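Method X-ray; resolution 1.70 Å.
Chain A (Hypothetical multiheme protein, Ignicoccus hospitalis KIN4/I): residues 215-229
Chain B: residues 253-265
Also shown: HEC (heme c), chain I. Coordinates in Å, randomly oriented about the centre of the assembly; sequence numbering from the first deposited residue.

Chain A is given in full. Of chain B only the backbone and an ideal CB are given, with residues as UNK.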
ATOM      1  N   CYS A 215      22.587  -9.930  10.752  1.00 18.94           N
ATOM      2  CA  CYS A 215      23.096  -9.728   9.396  1.00 19.59           C
ATOM      3  C   CYS A 215      22.200 -10.298   8.310  1.00 20.24           C
ATOM      4  O   CYS A 215      22.597 -10.336   7.154  1.00 19.81           O
ATOM      5  CB  CYS A 215      24.483 -10.334   9.239  1.00 18.17           C
ATOM      6  SG  CYS A 215      25.699  -9.601  10.325  1.00 21.82           S
ATOM      7  N   THR A 216      21.013 -10.756   8.676  1.00 19.84           N
ATOM      8  CA  THR A 216      20.075 -11.267   7.686  1.00 18.29           C
ATOM      9  C   THR A 216      18.947 -10.286   7.430  1.00 21.03           C
ATOM     10  O   THR A 216      18.059 -10.540   6.615  1.00 22.74           O
ATOM     11  CB  THR A 216      19.487 -12.606   8.138  1.00 20.26           C
ATOM     12  OG1 THR A 216      19.030 -12.452   9.485  1.00 25.68           O
ATOM     13  CG2 THR A 216      20.585 -13.679   8.095  1.00 21.10           C
ATOM     14  N   ALA A 217      18.940  -9.172   8.148  1.00 19.05           N
ATOM     15  CA  ALA A 217      18.113  -8.082   7.676  1.00 24.34           C
ATOM     16  C   ALA A 217      18.764  -7.642   6.352  1.00 22.03           C
ATOM     17  O   ALA A 217      19.988  -7.758   6.199  1.00 26.39           O
ATOM     18  CB  ALA A 217      18.072  -6.950   8.687  1.00 23.01           C
ATOM     19  N   CYS A 218      17.937  -7.182   5.412  1.00 20.42           N
ATOM     20  CA  CYS A 218      18.366  -6.652   4.108  1.00 20.59           C
ATOM     21  C   CYS A 218      18.738  -7.729   3.096  1.00 18.30           C
ATOM     22  O   CYS A 218      18.180  -7.782   2.000  1.00 18.84           O
ATOM     23  CB  CYS A 218      19.500  -5.614   4.289  1.00 13.08           C
ATOM     24  SG  CYS A 218      18.896  -4.460   5.541  1.00 20.24           S
ATOM     25  N   HIS A 219      19.692  -8.578   3.454  1.00 16.15           N
ATOM     26  CA  HIS A 219      19.973  -9.752   2.636  1.00 17.88           C
ATOM     27  C   HIS A 219      19.734 -10.996   3.500  1.00 17.82           C
ATOM     28  O   HIS A 219      20.613 -11.423   4.263  1.00 17.42           O
ATOM     29  CB  HIS A 219      21.378  -9.722   2.028  1.00 17.09           C
ATOM     30  CG  HIS A 219      22.405  -9.101   2.911  1.00 15.00           C
ATOM     31  ND1 HIS A 219      22.687  -9.574   4.178  1.00 17.34           N
ATOM     32  CD2 HIS A 219      23.205  -8.023   2.735  1.00 15.67           C
ATOM     33  CE1 HIS A 219      23.618  -8.829   4.732  1.00 18.65           C
ATOM     34  NE2 HIS A 219      23.942  -7.874   3.874  1.00 17.49           N
ATOM     35  N   PRO A 220      18.519 -11.564   3.401  1.00 18.10           N
ATOM     36  CA  PRO A 220      18.146 -12.717   4.239  1.00 14.94           C
ATOM     37  C   PRO A 220      18.962 -13.957   3.960  1.00 15.33           C
ATOM     38  O   PRO A 220      19.503 -14.123   2.861  1.00 16.83           O
ATOM     39  CB  PRO A 220      16.676 -13.002   3.858  1.00 18.03           C
ATOM     40  CG  PRO A 220      16.213 -11.815   3.095  1.00 23.58           C
ATOM     41  CD  PRO A 220      17.420 -11.097   2.537  1.00 17.63           C
ATOM     42  N   ARG A 221      19.032 -14.840   4.962  1.00 18.56           N
ATOM     43  CA  ARG A 221      19.572 -16.173   4.756  1.00 18.51           C
ATOM     44  C   ARG A 221      18.495 -16.960   3.995  1.00 18.86           C
ATOM     45  O   ARG A 221      17.349 -16.538   3.976  1.00 20.25           O
ATOM     46  CB  ARG A 221      19.876 -16.823   6.116  1.00 17.94           C
ATOM     47  CG  ARG A 221      18.611 -17.200   6.892  1.00 18.48           C
ATOM     48  CD  ARG A 221      18.904 -17.885   8.245  1.00 17.69           C
ATOM     49  NE  ARG A 221      17.649 -18.430   8.751  1.00 18.11           N
ATOM     50  CZ  ARG A 221      16.753 -17.737   9.454  1.00 19.25           C
ATOM     51  NH1 ARG A 221      15.609 -18.314   9.797  1.00 18.90           N
ATOM     52  NH2 ARG A 221      16.983 -16.470   9.787  1.00 19.36           N
ATOM     53  N   HIS A 222      18.856 -18.040   3.303  1.00 18.24           N
ATOM     54  CA  HIS A 222      20.240 -18.461   3.143  1.00 19.28           C
ATOM     55  C   HIS A 222      20.815 -18.085   1.788  1.00 16.81           C
ATOM     56  O   HIS A 222      21.924 -18.515   1.435  1.00 18.46           O
ATOM     57  CB  HIS A 222      20.359 -19.974   3.367  1.00 20.85           C
ATOM     58  CG  HIS A 222      20.358 -20.367   4.810  1.00 16.70           C
ATOM     59  ND1 HIS A 222      19.209 -20.663   5.510  1.00 16.03           N
ATOM     60  CD2 HIS A 222      21.378 -20.517   5.686  1.00 19.65           C
ATOM     61  CE1 HIS A 222      19.514 -20.983   6.752  1.00 21.00           C
ATOM     62  NE2 HIS A 222      20.822 -20.895   6.883  1.00 16.41           N
ATOM     63  N   SER A 223      20.085 -17.261   1.041  1.00 17.19           N
ATOM     64  CA  SER A 223      20.566 -16.822  -0.259  1.00 19.62           C
ATOM     65  C   SER A 223      21.581 -15.688  -0.129  1.00 18.20           C
ATOM     66  O   SER A 223      22.453 -15.569  -0.976  1.00 21.16           O
ATOM     67  CB  SER A 223      19.413 -16.423  -1.194  1.00 18.17           C
ATOM     68  OG  SER A 223      18.660 -15.358  -0.626  1.00 20.86           O
ATOM     69  N   PHE A 224      21.462 -14.883   0.929  1.00 17.79           N
ATOM     70  CA  PHE A 224      22.397 -13.760   1.198  1.00 16.91           C
ATOM     71  C   PHE A 224      22.675 -12.972  -0.084  1.00 21.67           C
ATOM     72  O   PHE A 224      23.813 -12.793  -0.489  1.00 23.89           O
ATOM     73  CB  PHE A 224      23.712 -14.227   1.866  1.00 15.64           C
ATOM     74  CG  PHE A 224      23.520 -14.759   3.255  1.00 20.28           C
ATOM     75  CD1 PHE A 224      23.317 -13.891   4.321  1.00 20.48           C
ATOM     76  CD2 PHE A 224      23.509 -16.127   3.486  1.00 21.72           C
ATOM     77  CE1 PHE A 224      23.127 -14.391   5.605  1.00 23.09           C
ATOM     78  CE2 PHE A 224      23.300 -16.632   4.759  1.00 19.63           C
ATOM     79  CZ  PHE A 224      23.112 -15.756   5.820  1.00 18.64           C
ATOM     80  N   ASP A 225      21.595 -12.542  -0.727  1.00 21.19           N
ATOM     81  CA  ASP A 225      21.637 -12.037  -2.088  1.00 17.98           C
ATOM     82  C   ASP A 225      21.679 -10.514  -2.091  1.00 18.42           C
ATOM     83  O   ASP A 225      20.772  -9.869  -1.568  1.00 20.97           O
ATOM     84  CB  ASP A 225      20.373 -12.529  -2.812  1.00 18.72           C
ATOM     85  CG  ASP A 225      20.407 -12.280  -4.316  1.00 21.17           C
ATOM     86  OD1 ASP A 225      21.347 -11.629  -4.826  1.00 21.99           O
ATOM     87  OD2 ASP A 225      19.463 -12.734  -5.002  1.00 24.16           O
ATOM     88  N   ILE A 226      22.726  -9.925  -2.665  1.00 23.71           N
ATOM     89  CA  ILE A 226      22.776  -8.473  -2.734  1.00 20.83           C
ATOM     90  C   ILE A 226      21.714  -7.921  -3.674  1.00 20.36           C
ATOM     91  O   ILE A 226      21.355  -6.750  -3.586  1.00 21.69           O
ATOM     92  CB  ILE A 226      24.171  -7.908  -3.091  1.00 21.46           C
ATOM     93  CG1 ILE A 226      24.568  -8.291  -4.519  1.00 24.36           C
ATOM     94  CG2 ILE A 226      25.207  -8.352  -2.044  1.00 21.66           C
ATOM     95  CD1 ILE A 226      25.829  -7.555  -5.000  1.00 28.08           C
ATOM     96  N   GLU A 227      21.180  -8.767  -4.553  1.00 20.70           N
ATOM     97  CA  GLU A 227      20.081  -8.312  -5.397  1.00 22.86           C
ATOM     98  C   GLU A 227      18.851  -8.053  -4.526  1.00 24.90           C
ATOM     99  O   GLU A 227      18.092  -7.124  -4.780  1.00 24.57           O
ATOM    100  CB  GLU A 227      19.789  -9.290  -6.542  1.00 22.12           C
ATOM    101  CG  GLU A 227      18.529  -8.951  -7.321  1.00 38.20           C
ATOM    102  CD  GLU A 227      18.510  -9.590  -8.700  1.00 53.30           C
ATOM    103  OE1 GLU A 227      19.590 -10.011  -9.170  1.00 60.35           O
ATOM    104  OE2 GLU A 227      17.423  -9.657  -9.318  1.00 55.18           O
ATOM    105  N   ILE A 228      18.671  -8.857  -3.476  1.00 18.47           N
ATOM    106  CA  ILE A 228      17.619  -8.563  -2.514  1.00 17.50           C
ATOM    107  C   ILE A 228      17.945  -7.340  -1.649  1.00 19.67           C
ATOM    108  O   ILE A 228      17.079  -6.490  -1.409  1.00 20.06           O
ATOM    109  CB  ILE A 228      17.278  -9.792  -1.630  1.00 20.28           C
ATOM    110  CG1 ILE A 228      16.617 -10.878  -2.487  1.00 22.33           C
ATOM    111  CG2 ILE A 228      16.354  -9.377  -0.491  1.00 20.99           C
ATOM    112  CD1 ILE A 228      16.189 -12.137  -1.713  1.00 28.44           C
ATOM    113  N   ALA A 229      19.203  -7.224  -1.214  1.00 17.45           N
ATOM    114  CA  ALA A 229      19.614  -6.113  -0.362  1.00 19.27           C
ATOM    115  C   ALA A 229      19.434  -4.786  -1.096  1.00 20.80           C
ATOM    116  O   ALA A 229      19.173  -3.758  -0.477  1.00 19.40           O
ATOM    117  CB  ALA A 229      21.074  -6.284   0.075  1.00 21.95           C
TER
ATOM    118  N   UNK B 253       6.350  -8.867   5.404  1.00 19.25           N
ATOM    119  CA  UNK B 253       7.092  -9.987   5.972  1.00 20.28           C
ATOM    120  C   UNK B 253       8.276 -10.372   5.104  1.00 20.77           C
ATOM    121  O   UNK B 253       8.282 -10.116   3.907  1.00 20.60           O
ATOM    122  CB  UNK B 253       6.170 -11.194   6.159  1.00 20.28           C
ATOM    123  N   UNK B 254       9.287 -10.991   5.707  1.00 17.19           N
ATOM    124  CA  UNK B 254      10.435 -11.430   4.924  1.00 18.87           C
ATOM    125  C   UNK B 254      10.050 -12.450   3.856  1.00 17.36           C
ATOM    126  O   UNK B 254      10.643 -12.460   2.775  1.00 19.42           O
ATOM    127  CB  UNK B 254      11.500 -12.025   5.848  1.00 18.87           C
ATOM    128  N   UNK B 255       9.068 -13.310   4.138  1.00 16.91           N
ATOM    129  CA  UNK B 255       8.578 -14.232   3.122  1.00 16.41           C
ATOM    130  C   UNK B 255       8.177 -13.447   1.874  1.00 18.46           C
ATOM    131  O   UNK B 255       8.533 -13.813   0.755  1.00 17.64           O
ATOM    132  CB  UNK B 255       7.398 -15.049   3.652  1.00 16.41           C
ATOM    133  N   UNK B 256       7.433 -12.376   2.090  1.00 17.20           N
ATOM    134  CA  UNK B 256       6.976 -11.520   0.989  1.00 17.28           C
ATOM    135  C   UNK B 256       8.096 -10.790   0.256  1.00 19.74           C
ATOM    136  O   UNK B 256       8.133 -10.785  -0.984  1.00 20.86           O
ATOM    137  CB  UNK B 256       5.983 -10.488   1.527  1.00 17.28           C
ATOM    138  N   UNK B 257       9.023 -10.184   1.014  1.00 20.73           N
ATOM    139  CA  UNK B 257      10.140  -9.461   0.416  1.00 20.98           C
ATOM    140  C   UNK B 257      10.892 -10.382  -0.528  1.00 24.55           C
ATOM    141  O   UNK B 257      11.207 -10.011  -1.652  1.00 21.23           O
ATOM    142  CB  UNK B 257      11.077  -8.910   1.492  1.00 20.98           C
ATOM    143  N   UNK B 258      11.207 -11.585  -0.043  1.00 19.79           N
ATOM    144  CA  UNK B 258      11.975 -12.547  -0.826  1.00 17.75           C
ATOM    145  C   UNK B 258      11.190 -13.027  -2.060  1.00 20.67           C
ATOM    146  O   UNK B 258      11.751 -13.163  -3.154  1.00 23.18           O
ATOM    147  CB  UNK B 258      12.362 -13.741   0.049  1.00 17.75           C
ATOM    148  N   UNK B 259       9.902 -13.284  -1.880  1.00 19.99           N
ATOM    149  CA  UNK B 259       9.086 -13.766  -2.986  1.00 17.87           C
ATOM    150  C   UNK B 259       9.073 -12.733  -4.118  1.00 19.72           C
ATOM    151  O   UNK B 259       9.289 -13.081  -5.281  1.00 19.61           O
ATOM    152  CB  UNK B 259       7.662 -14.065  -2.513  1.00 17.87           C
ATOM    153  N   UNK B 260       8.867 -11.464  -3.772  1.00 19.04           N
ATOM    154  CA  UNK B 260       8.851 -10.406  -4.801  1.00 20.05           C
ATOM    155  C   UNK B 260      10.110 -10.419  -5.672  1.00 23.45           C
ATOM    156  O   UNK B 260      10.020 -10.255  -6.898  1.00 25.00           O
ATOM    157  CB  UNK B 260       8.706  -9.035  -4.138  1.00 20.05           C
ATOM    158  N   UNK B 261      11.279 -10.622  -5.053  1.00 18.66           N
ATOM    159  CA  UNK B 261      12.528 -10.593  -5.805  1.00 18.09           C
ATOM    160  C   UNK B 261      12.963 -11.917  -6.435  1.00 22.61           C
ATOM    161  O   UNK B 261      13.696 -11.909  -7.429  1.00 24.02           O
ATOM    162  CB  UNK B 261      13.644 -10.106  -4.878  1.00 18.09           C
ATOM    163  N   UNK B 262      12.550 -13.048  -5.862  1.00 20.57           N
ATOM    164  CA  UNK B 262      13.019 -14.355  -6.341  1.00 19.75           C
ATOM    165  C   UNK B 262      12.000 -15.189  -7.132  1.00 22.45           C
ATOM    166  O   UNK B 262      12.381 -16.170  -7.766  1.00 21.62           O
ATOM    167  CB  UNK B 262      13.484 -15.177  -5.137  1.00 19.75           C
ATOM    168  N   UNK B 263      10.728 -14.800  -7.152  1.00 22.36           N
ATOM    169  CA  UNK B 263       9.715 -15.693  -7.747  1.00 24.36           C
ATOM    170  C   UNK B 263       9.877 -15.892  -9.258  1.00 23.08           C
ATOM    171  O   UNK B 263       9.343 -16.836  -9.820  1.00 21.55           O
ATOM    172  CB  UNK B 263       8.317 -15.138  -7.466  1.00 24.36           C
ATOM    173  N   UNK B 264      10.636 -15.008  -9.902  1.00 21.80           N
ATOM    174  CA  UNK B 264      10.942 -15.168 -11.313  1.00 24.61           C
ATOM    175  C   UNK B 264      11.753 -16.434 -11.576  1.00 23.99           C
ATOM    176  O   UNK B 264      11.803 -16.926 -12.708  1.00 29.19           O
ATOM    177  CB  UNK B 264      11.701 -13.943 -11.827  1.00 24.61           C
ATOM    178  N   UNK B 265      12.382 -16.979 -10.536  1.00 24.40           N
ATOM    179  CA  UNK B 265      13.142 -18.213 -10.699  1.00 28.65           C
ATOM    180  C   UNK B 265      12.444 -19.404 -10.032  1.00 26.72           C
ATOM    181  O   UNK B 265      12.997 -20.497  -9.970  1.00 30.29           O
ATOM    182  CB  UNK B 265      14.548 -18.040 -10.121  1.00 28.65           C
TER
HETATM  183 FE   HEC I 608       9.644 -18.624   7.177  1.00 19.69          FE
HETATM  184  CHA HEC I 608      11.720 -15.949   7.613  1.00 18.39           C
HETATM  185  CHB HEC I 608       8.458 -18.232  10.398  1.00 19.36           C
HETATM  186  CHC HEC I 608       7.256 -20.986   6.631  1.00 16.75           C
HETATM  187  CHD HEC I 608      11.263 -19.529   4.362  1.00 21.20           C
HETATM  188  NA  HEC I 608      10.000 -17.334   8.680  1.00 17.76           N
HETATM  189  C1A HEC I 608      10.899 -16.269   8.661  1.00 17.17           C
HETATM  190  C2A HEC I 608      10.811 -15.555   9.923  1.00 21.13           C
HETATM  191  C3A HEC I 608       9.923 -16.210  10.678  1.00 18.60           C
HETATM  192  C4A HEC I 608       9.396 -17.321   9.927  1.00 20.23           C
HETATM  193  CMA HEC I 608       9.487 -15.829  12.104  1.00 22.03           C
HETATM  194  CAA HEC I 608      11.627 -14.296  10.354  1.00 21.71           C
HETATM  195  CBA HEC I 608      10.830 -13.026  10.008  1.00 22.35           C
HETATM  196  CGA HEC I 608      11.347 -11.794  10.720  1.00 30.40           C
HETATM  197  O1A HEC I 608      12.205 -11.928  11.626  1.00 31.18           O
HETATM  198  O2A HEC I 608      10.890 -10.666  10.389  1.00 27.50           O
HETATM  199  NB  HEC I 608       8.171 -19.488   8.309  1.00 19.31           N
HETATM  200  C1B HEC I 608       7.772 -19.071   9.567  1.00 20.66           C
HETATM  201  C2B HEC I 608       6.505 -19.668   9.884  1.00 26.37           C
HETATM  202  C3B HEC I 608       6.145 -20.411   8.821  1.00 20.33           C
HETATM  203  C4B HEC I 608       7.206 -20.332   7.840  1.00 20.30           C
HETATM  204  CMB HEC I 608       5.808 -19.349  11.232  1.00 29.00           C
HETATM  205  CAB HEC I 608       4.839 -21.200   8.498  1.00 24.55           C
HETATM  206  CBB HEC I 608       3.568 -20.826   9.313  1.00 23.62           C
HETATM  207  NC  HEC I 608       9.349 -19.979   5.823  1.00 20.70           N
HETATM  208  C1C HEC I 608       8.270 -20.841   5.718  1.00 16.57           C
HETATM  209  C2C HEC I 608       8.449 -21.695   4.567  1.00 17.07           C
HETATM  210  C3C HEC I 608       9.428 -21.111   3.861  1.00 18.07           C
HETATM  211  C4C HEC I 608      10.099 -20.157   4.701  1.00 17.17           C
HETATM  212  CMC HEC I 608       7.267 -22.580   4.077  1.00 19.10           C
HETATM  213  CAC HEC I 608      10.080 -21.367   2.482  1.00 34.79           C
HETATM  214  CBC HEC I 608       9.148 -21.869   1.365  1.00 30.08           C
HETATM  215  ND  HEC I 608      11.233 -17.875   6.162  1.00 17.59           N
HETATM  216  C1D HEC I 608      11.771 -18.447   5.010  1.00 16.60           C
HETATM  217  C2D HEC I 608      12.935 -17.714   4.590  1.00 16.45           C
HETATM  218  C3D HEC I 608      13.056 -16.606   5.605  1.00 14.73           C
HETATM  219  C4D HEC I 608      11.976 -16.769   6.536  1.00 18.21           C
HETATM  220  CMD HEC I 608      13.838 -18.004   3.374  1.00 19.99           C
HETATM  221  CAD HEC I 608      14.131 -15.505   5.637  1.00 15.05           C
HETATM  222  CBD HEC I 608      15.128 -15.886   6.732  1.00 22.01           C
HETATM  223  CGD HEC I 608      15.750 -14.631   7.311  1.00 22.15           C
HETATM  224  O1D HEC I 608      15.102 -13.986   8.179  1.00 22.56           O
HETATM  225  O2D HEC I 608      16.899 -14.275   6.936  1.00 21.30           O

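Position 253 stands just before a helix, its CB far from chain A. Serine, threonine, aspartate or asparagine could cap the free amides of the first turn; it is Ser B253, whose OG accepts from the backbone N of 256 at 3.2 Å, a bond that any residue other than proline can supply.

At 254 the CA-to-CB bond points toward chain A, but the ideal CB is still 5.5 Å from Pro A220 CG. Beyond lie the carbonyl of Thr A216 and a heme propionate, both acceptors, so a long donor suits, lysine or arginine. Lys B254 reaches them: NZ donates to Thr A216 O at 2.9 Å and to HEC O1D at 2.6 Å, while CE passes 4.2 Å from Pro A220 CB.

Position 255 is out of reach of the chain A stretch, but the heme iron lies 5.5 Å from its ideal CB, within range of a ligating side chain. Histidine or methionine could ligate it; His B255 does so, NE2 lying 2.1 Å from FE. At 256 and 257 no chain A atom comes within 5.5 Å of the ideal CB, and many residues would serve; they are Gly B256 and Asn B257.

Position 258 points sideways, its ideal CB 4.5 Å from Ile A228 CD1 and 5.3 Å from Pro A220 CG. These apolar neighbours favour an aliphatic residue such as valine, leucine or isoleucine. Ile B258 places CG1 3.8 Å from Pro A220 CG and 4.2 Å from Ile A228 CD1, and its CD1 lies 3.6 Å from HEC CAD.

Position 259 points away and 260 is out of reach, so chain A sets no preference; they are Trp B259 and Phe B260.

At 261 CB points toward Ile A228, the ideal CB being 3.9 Å from its CG1. A flexible apolar chain, leucine or methionine, fits. Met B261 packs CB 3.9 Å from Ile A228 CG1 and brings CE within 4.0 Å of Glu A227 OE2.

Position 262 points sideways, with a methyl and the carboxylate of Asp A225 within side-chain reach. A donor with an apolar face is apt: histidine or tryptophan, or glutamine for the polar part alone. His B262 donates from NE2 to Asp A225 OD2 at 2.9 Å, near the ring plane, leaving a face for Ile A228 CD1, 3.6 Å from the ring centroid.

Position 263 is out of reach of chain A, which sets no preference, so many residues would serve; His B263 donates from ND1 to Trp B259 O at 2.9 Å. Positions 264 and 265 point toward acidic chain A side chains, inviting lysine or arginine. Lys B264 NZ forms a salt bridge with Glu A227 OE2 at 3.2 Å; Lys B265 NZ reaches Asp A225 OD2 through a water.

Chain B (253-265) SKHGNIWFMHHKK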
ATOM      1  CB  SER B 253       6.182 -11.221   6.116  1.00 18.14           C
ATOM      2  OG  SER B 253       5.971 -11.882   4.867  1.00 20.97           O
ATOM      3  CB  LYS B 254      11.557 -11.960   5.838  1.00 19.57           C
ATOM      4  CG  LYS B 254      12.018 -10.913   6.848  1.00 25.84           C
ATOM      5  CD  LYS B 254      13.198 -11.390   7.712  1.00 24.77           C
ATOM      6  CE  LYS B 254      14.530 -11.216   7.005  1.00 20.51           C
ATOM      7  NZ  LYS B 254      15.684 -11.492   7.937  1.00 22.07           N
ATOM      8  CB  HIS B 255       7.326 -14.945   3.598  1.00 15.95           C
ATOM      9  CG  HIS B 255       7.556 -15.840   4.767  1.00 16.90           C
ATOM     10  ND1 HIS B 255       6.643 -15.975   5.787  1.00 18.48           N
ATOM     11  CD2 HIS B 255       8.601 -16.636   5.085  1.00 21.84           C
ATOM     12  CE1 HIS B 255       7.113 -16.819   6.687  1.00 19.73           C
ATOM     13  NE2 HIS B 255       8.286 -17.242   6.274  1.00 18.24           N
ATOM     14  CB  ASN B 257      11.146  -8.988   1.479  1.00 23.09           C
ATOM     15  CG  ASN B 257      10.517  -8.147   2.576  1.00 28.94           C
ATOM     16  OD1 ASN B 257       9.428  -7.591   2.427  1.00 33.86           O
ATOM     17  ND2 ASN B 257      11.233  -8.021   3.679  1.00 27.60           N
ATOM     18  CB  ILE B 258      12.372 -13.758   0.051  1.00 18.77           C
ATOM     19  CG1 ILE B 258      13.353 -13.313   1.133  1.00 19.61           C
ATOM     20  CG2 ILE B 258      13.024 -14.839  -0.786  1.00 22.91           C
ATOM     21  CD1 ILE B 258      13.531 -14.374   2.236  1.00 19.22           C
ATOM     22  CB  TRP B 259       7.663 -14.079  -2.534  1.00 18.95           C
ATOM     23  CG  TRP B 259       6.858 -14.730  -3.629  1.00 19.48           C
ATOM     24  CD1 TRP B 259       6.734 -16.072  -3.862  1.00 21.46           C
ATOM     25  CD2 TRP B 259       6.077 -14.070  -4.645  1.00 18.89           C
ATOM     26  NE1 TRP B 259       5.937 -16.285  -4.956  1.00 18.92           N
ATOM     27  CE2 TRP B 259       5.509 -15.081  -5.450  1.00 22.23           C
ATOM     28  CE3 TRP B 259       5.800 -12.730  -4.942  1.00 19.79           C
ATOM     29  CZ2 TRP B 259       4.674 -14.797  -6.541  1.00 24.95           C
ATOM     30  CZ3 TRP B 259       4.957 -12.442  -6.040  1.00 24.26           C
ATOM     31  CH2 TRP B 259       4.424 -13.476  -6.824  1.00 22.66           C
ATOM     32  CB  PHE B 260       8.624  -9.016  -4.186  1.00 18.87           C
ATOM     33  CG  PHE B 260       7.216  -8.787  -3.715  1.00 22.61           C
ATOM     34  CD1 PHE B 260       6.137  -9.032  -4.555  1.00 27.32           C
ATOM     35  CD2 PHE B 260       6.968  -8.312  -2.447  1.00 25.71           C
ATOM     36  CE1 PHE B 260       4.830  -8.813  -4.126  1.00 30.29           C
ATOM     37  CE2 PHE B 260       5.674  -8.100  -2.009  1.00 23.92           C
ATOM     38  CZ  PHE B 260       4.601  -8.349  -2.849  1.00 27.89           C
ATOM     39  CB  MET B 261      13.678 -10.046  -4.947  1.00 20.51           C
ATOM     40  CG  MET B 261      13.540  -8.587  -4.593  1.00 25.80           C
ATOM     41  SD  MET B 261      13.268  -7.517  -6.036  1.00 28.20           S
ATOM     42  CE  MET B 261      14.688  -7.892  -7.044  1.00 25.02           C
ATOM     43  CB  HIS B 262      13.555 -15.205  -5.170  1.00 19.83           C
ATOM     44  CG  HIS B 262      14.940 -14.838  -4.750  1.00 21.16           C
ATOM     45  ND1 HIS B 262      15.615 -15.492  -3.741  1.00 25.46           N
ATOM     46  CD2 HIS B 262      15.786 -13.875  -5.207  1.00 21.76           C
ATOM     47  CE1 HIS B 262      16.814 -14.957  -3.595  1.00 26.23           C
ATOM     48  NE2 HIS B 262      16.940 -13.970  -4.470  1.00 26.64           N
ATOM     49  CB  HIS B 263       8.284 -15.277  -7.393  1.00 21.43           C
ATOM     50  CG  HIS B 263       7.755 -14.144  -8.214  1.00 24.46           C
ATOM     51  ND1 HIS B 263       7.954 -12.821  -7.883  1.00 29.17           N
ATOM     52  CD2 HIS B 263       7.004 -14.141  -9.344  1.00 27.59           C
ATOM     53  CE1 HIS B 263       7.361 -12.052  -8.781  1.00 30.18           C
ATOM     54  NE2 HIS B 263       6.778 -12.828  -9.676  1.00 30.54           N
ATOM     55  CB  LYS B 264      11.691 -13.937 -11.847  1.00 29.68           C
ATOM     56  CG  LYS B 264      13.057 -13.724 -11.211  1.00 37.24           C
ATOM     57  CD  LYS B 264      13.802 -12.560 -11.873  1.00 39.37           C
ATOM     58  CE  LYS B 264      15.229 -12.439 -11.361  1.00 51.50           C
ATOM     59  NZ  LYS B 264      15.319 -12.015  -9.933  1.00 58.61           N
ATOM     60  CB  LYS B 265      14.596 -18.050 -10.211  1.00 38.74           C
ATOM     61  CG  LYS B 265      14.773 -17.687  -8.733  1.00 50.35           C
ATOM     62  CD  LYS B 265      16.138 -17.050  -8.434  1.00 55.66           C
ATOM     63  CE  LYS B 265      16.130 -15.554  -8.748  1.00 58.98           C
ATOM     64  NZ  LYS B 265      17.433 -14.892  -8.469  1.00 56.98           N
TER
HETATM   65  O   HOH W   1      18.733 -12.800  -7.336  1.00 40.15           O
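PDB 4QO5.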